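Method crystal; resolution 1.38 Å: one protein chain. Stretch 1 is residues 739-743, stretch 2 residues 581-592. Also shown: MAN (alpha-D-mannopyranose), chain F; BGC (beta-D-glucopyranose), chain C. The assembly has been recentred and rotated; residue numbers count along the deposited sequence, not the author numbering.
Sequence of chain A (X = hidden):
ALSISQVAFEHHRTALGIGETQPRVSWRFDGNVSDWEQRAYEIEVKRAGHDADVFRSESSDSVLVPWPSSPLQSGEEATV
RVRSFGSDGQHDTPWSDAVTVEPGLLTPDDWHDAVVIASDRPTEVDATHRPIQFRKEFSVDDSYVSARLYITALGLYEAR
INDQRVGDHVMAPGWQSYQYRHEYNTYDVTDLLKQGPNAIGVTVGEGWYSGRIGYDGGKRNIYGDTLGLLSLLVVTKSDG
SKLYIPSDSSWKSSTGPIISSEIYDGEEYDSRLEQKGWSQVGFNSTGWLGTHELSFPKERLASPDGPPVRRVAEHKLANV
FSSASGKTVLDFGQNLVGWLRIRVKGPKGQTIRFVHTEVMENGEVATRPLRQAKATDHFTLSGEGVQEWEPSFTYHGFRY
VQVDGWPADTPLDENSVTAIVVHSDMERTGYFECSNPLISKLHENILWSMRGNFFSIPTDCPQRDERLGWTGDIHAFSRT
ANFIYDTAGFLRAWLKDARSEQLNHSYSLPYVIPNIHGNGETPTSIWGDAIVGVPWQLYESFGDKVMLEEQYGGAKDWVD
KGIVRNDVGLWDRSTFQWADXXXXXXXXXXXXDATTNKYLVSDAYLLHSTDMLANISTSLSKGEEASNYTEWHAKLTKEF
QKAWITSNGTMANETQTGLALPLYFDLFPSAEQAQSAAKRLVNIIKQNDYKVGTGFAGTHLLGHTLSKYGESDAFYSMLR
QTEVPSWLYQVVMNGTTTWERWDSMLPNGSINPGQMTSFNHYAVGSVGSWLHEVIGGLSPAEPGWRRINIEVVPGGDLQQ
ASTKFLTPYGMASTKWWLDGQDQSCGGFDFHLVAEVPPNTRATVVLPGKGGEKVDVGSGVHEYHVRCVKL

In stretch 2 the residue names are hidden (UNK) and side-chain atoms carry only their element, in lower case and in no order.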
# COMPACT_ATOMS: atom_id res chain seq x y z
N TRP A 739 11.75 0.56 -11.80
CA TRP A 739 12.57 1.76 -11.54
C TRP A 739 11.75 3.02 -11.83
O TRP A 739 10.82 3.02 -12.62
CB TRP A 739 13.84 1.76 -12.39
CG TRP A 739 14.66 0.52 -12.29
CD1 TRP A 739 14.69 -0.42 -11.31
CD2 TRP A 739 15.70 0.16 -13.22
NE1 TRP A 739 15.65 -1.36 -11.58
CE2 TRP A 739 16.28 -1.04 -12.75
CE3 TRP A 739 16.13 0.72 -14.42
CZ2 TRP A 739 17.33 -1.67 -13.42
CZ3 TRP A 739 17.16 0.09 -15.10
CH2 TRP A 739 17.76 -1.08 -14.60
N GLU A 740 12.11 4.12 -11.19
CA GLU A 740 11.46 5.41 -11.38
C GLU A 740 11.52 5.85 -12.84
O GLU A 740 10.50 6.30 -13.39
CB GLU A 740 12.16 6.42 -10.48
CG GLU A 740 11.67 7.85 -10.55
CD GLU A 740 12.35 8.79 -9.57
OE1 GLU A 740 13.56 8.59 -9.29
OE2 GLU A 740 11.64 9.75 -9.13
N ARG A 741 12.73 5.85 -13.41
CA ARG A 741 12.96 6.21 -14.77
C ARG A 741 13.07 4.94 -15.62
O ARG A 741 13.59 3.92 -15.17
CB ARG A 741 14.31 6.90 -14.90
CG ARG A 741 14.44 8.16 -14.07
CD ARG A 741 15.86 8.68 -14.09
NE ARG A 741 15.99 10.02 -13.52
CZ ARG A 741 15.67 11.16 -14.14
NH1 ARG A 741 15.31 11.18 -15.43
NH2 ARG A 741 15.73 12.30 -13.46
N TRP A 742 12.64 5.03 -16.87
CA TRP A 742 12.88 3.90 -17.79
C TRP A 742 14.38 3.53 -17.75
O TRP A 742 14.77 2.34 -17.71
CB TRP A 742 12.40 4.23 -19.22
CG TRP A 742 10.92 4.46 -19.28
CD1 TRP A 742 10.25 5.62 -19.48
CD2 TRP A 742 9.92 3.45 -19.16
NE1 TRP A 742 8.89 5.42 -19.46
CE2 TRP A 742 8.67 4.09 -19.23
CE3 TRP A 742 9.97 2.06 -18.92
CZ2 TRP A 742 7.48 3.38 -19.19
CZ3 TRP A 742 8.79 1.37 -18.87
CH2 TRP A 742 7.56 2.03 -18.97
N ASP A 743 15.21 4.57 -17.67
CA ASP A 743 16.68 4.43 -17.72
C ASP A 743 17.31 4.83 -16.38
O ASP A 743 18.32 5.53 -16.38
CB ASP A 743 17.27 5.27 -18.88
CG ASP A 743 16.89 6.75 -18.86
OD1 ASP A 743 16.04 7.16 -18.00
OD2 ASP A 743 17.32 7.48 -19.76
N UNK A 581 4.98 13.22 -16.75
CA UNK A 581 6.24 13.20 -16.04
C UNK A 581 7.08 11.99 -16.47
O UNK A 581 6.58 10.89 -16.54
c UNK A 581 9.57 14.89 -11.63
c UNK A 581 7.72 15.74 -13.61
n UNK A 581 8.51 12.65 -12.01
c UNK A 581 8.63 16.61 -13.05
c UNK A 581 8.69 13.98 -12.24
c UNK A 581 9.52 16.19 -12.06
c UNK A 581 7.50 12.19 -12.81
c UNK A 581 7.76 14.39 -13.22
c UNK A 581 7.00 13.22 -13.57
c UNK A 581 5.87 13.14 -14.55
N UNK A 582 8.39 12.21 -16.72
CA UNK A 582 9.36 11.15 -16.96
C UNK A 582 9.07 10.43 -18.29
O UNK A 582 9.47 9.31 -18.47
c UNK A 582 10.30 10.70 -14.61
c UNK A 582 10.20 9.78 -13.40
c UNK A 582 9.43 10.19 -15.75
c UNK A 582 11.74 10.87 -15.05
N UNK A 583 8.49 11.17 -19.25
CA UNK A 583 8.56 10.81 -20.67
C UNK A 583 10.02 10.43 -20.92
O UNK A 583 10.90 11.17 -20.49
c UNK A 583 8.21 11.93 -23.02
c UNK A 583 8.10 12.02 -21.51
o UNK A 583 7.43 12.66 -23.67
o UNK A 583 9.07 11.16 -23.52
N UNK A 584 10.34 9.30 -21.57
CA UNK A 584 11.74 8.91 -21.76
C UNK A 584 12.58 9.91 -22.57
O UNK A 584 13.83 9.88 -22.49
c UNK A 584 9.41 8.34 -22.17
c UNK A 584 11.65 7.57 -22.49
c UNK A 584 10.31 7.57 -23.12
N UNK A 585 11.95 10.81 -23.33
CA UNK A 585 12.64 11.83 -24.09
C UNK A 585 12.87 13.12 -23.28
O UNK A 585 13.59 13.99 -23.75
n UNK A 585 13.52 8.94 -28.76
c UNK A 585 11.85 12.17 -25.36
c UNK A 585 12.82 10.66 -27.13
c UNK A 585 11.64 11.04 -26.35
c UNK A 585 12.42 9.83 -28.34
N UNK A 586 12.28 13.23 -22.08
CA UNK A 586 12.55 14.42 -21.25
C UNK A 586 14.02 14.41 -20.82
O UNK A 586 14.59 13.35 -20.55
c UNK A 586 11.64 14.46 -20.06
N UNK A 587 14.67 15.59 -20.73
CA UNK A 587 16.04 15.67 -20.23
C UNK A 587 16.10 15.14 -18.79
O UNK A 587 15.14 15.34 -18.03
c UNK A 587 16.37 17.17 -20.26
c UNK A 587 15.38 17.78 -21.19
c UNK A 587 14.13 16.93 -21.03
N UNK A 588 17.22 14.49 -18.41
CA UNK A 588 17.35 13.92 -17.03
C UNK A 588 17.12 14.99 -15.93
O UNK A 588 16.49 14.67 -14.89
c UNK A 588 18.68 13.25 -16.86
N UNK A 589 17.54 16.24 -16.17
CA UNK A 589 17.41 17.30 -15.17
C UNK A 589 16.02 17.95 -15.13
O UNK A 589 15.72 18.67 -14.17
o UNK A 589 20.65 18.77 -15.88
c UNK A 589 19.80 18.06 -15.26
o UNK A 589 20.05 17.04 -14.52
c UNK A 589 18.38 18.45 -15.43
N UNK A 590 15.15 17.65 -16.12
CA UNK A 590 13.85 18.35 -16.23
C UNK A 590 12.80 17.32 -16.63
O UNK A 590 12.33 17.29 -17.78
c UNK A 590 12.85 20.53 -17.26
c UNK A 590 13.96 19.48 -17.27
o UNK A 590 12.88 21.39 -18.18
o UNK A 590 11.94 20.48 -16.37
N UNK A 591 12.43 16.42 -15.70
CA UNK A 591 11.51 15.34 -16.02
C UNK A 591 10.13 15.77 -16.51
O UNK A 591 9.45 14.92 -17.10
c UNK A 591 11.40 14.52 -14.73
c UNK A 591 12.66 14.89 -13.97
c UNK A 591 12.94 16.33 -14.32
N UNK A 592 9.73 17.03 -16.28
CA UNK A 592 8.45 17.52 -16.77
C UNK A 592 8.48 18.04 -18.20
O UNK A 592 7.42 18.36 -18.78
C1 MAN F . 17.95 11.74 -25.51
C2 MAN F . 16.83 12.73 -25.22
C3 MAN F . 16.81 13.02 -23.71
C4 MAN F . 16.63 11.70 -22.92
C5 MAN F . 17.72 10.72 -23.35
C6 MAN F . 17.52 9.36 -22.73
O2 MAN F . 15.61 12.18 -25.68
O3 MAN F . 15.83 14.04 -23.39
O4 MAN F . 16.79 11.90 -21.45
O5 MAN F . 17.81 10.52 -24.77
O6 MAN F . 18.53 8.55 -23.28
C2 BGC C . 7.16 11.04 -7.59
C3 BGC C . 6.47 11.92 -8.59
C4 BGC C . 6.70 13.41 -8.47
C5 BGC C . 8.14 13.55 -8.36
C6 BGC C . 8.38 15.05 -8.30
C1 BGC C . 8.62 11.43 -7.47
O1 BGC C . 9.27 10.51 -6.62
O2 BGC C . 7.34 9.74 -8.11
O3 BGC C . 5.17 11.83 -8.36
O4 BGC C . 6.16 14.25 -9.52
O5 BGC C . 8.76 12.84 -7.25
O6 BGC C . 9.77 15.27 -8.04
O HOH W 1 9.37 10.81 -9.98
O HOH W 2 11.82 7.82 -17.57
O HOH W 3 14.78 7.59 -21.15
O HOH W 4 13.83 13.11 -16.99

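Position 581 carries one carbon followed by fused five- and six-membered rings holding eight carbons and one nitrogen, an indole, so it is Trp581. It stays just out of contact with stretch 1 but is linked to it by water 1, which accepts from Trp581 NE1 (2.9 Å) and donates to Glu740 OE2 (2.6 Å). O4 of the glucose lies over one face of the ring.

Position 582 has four carbons, forked at the second. One branch end lies 3.5 Å from Glu740 O, and another carbon covers one face of the Arg741 guanidinium, 3.6 Å from NH1. This is Leu582, despite a positive phi of 67°. Its N donates to the backbone O of position 591 (2.9 Å), tying the two ends of the loop together.

At 583 there are two carbons, the second bearing two oxygens, on a CA-to-CB bond directed away from stretch 1: Asp583. One carboxylate oxygen, OD1, accepts from the backbone N of position 585 (2.9 Å), within a type I turn that runs to 586.

Three carbons at 584 close a ring onto the backbone N, giving Pro584, whose CB packs 3.9 Å from Trp742 CD1.

Position 585 has four carbons in a row ending in nitrogen. Lys585 is exposed and beyond reach of stretch 1; its backbone O lies 2.3 Å from mannose O3.

A single carbon identifies 586 as Ala586. Its N closes the turn on Asp583 O (2.9 Å), while its O accepts from mannose O4 (2.8 Å).

Another three-carbon ring onto N makes 587 Pro587, its CB directed away from stretch 1. Its O receives a hydrogen bond from water 4 (2.8 Å), which accepts from Arg741 NH1 (2.9 Å).

The lone carbon of 588 lies 4.2 Å from Arg741 NH1; this is Ala588.

Positions 589 and 590 each bear two carbons, the second with two oxygens, and in both the CA-to-CB bond is directed away from stretch 1: Asp589 and Asp590. Asp590 N bonds to Pro587 O (3.0 Å), completing a second type I turn.

At 591 three carbons close a ring onto the backbone N, and one of them comes within 4.0 Å of Arg741 NH2; this is Pro591, and the atom is CG. Position 592 has no side-chain atoms and is Gly592.

The contact centres on Arg741, whose extended side chain brings its guanidinium to the loop. NH2 donates to Ala588 O (2.9 Å, 137°) near the guanidinium plane, leaving a face free for Leu582 CD2. Alongside, water 2 joins Leu582 O (2.9 Å) to Trp742 N (3.0 Å), so backbone polar groups are satisfied beside the apolar Trp742–Pro584 packing.

Stretch 2 581-592: WLDPKAPADDPG
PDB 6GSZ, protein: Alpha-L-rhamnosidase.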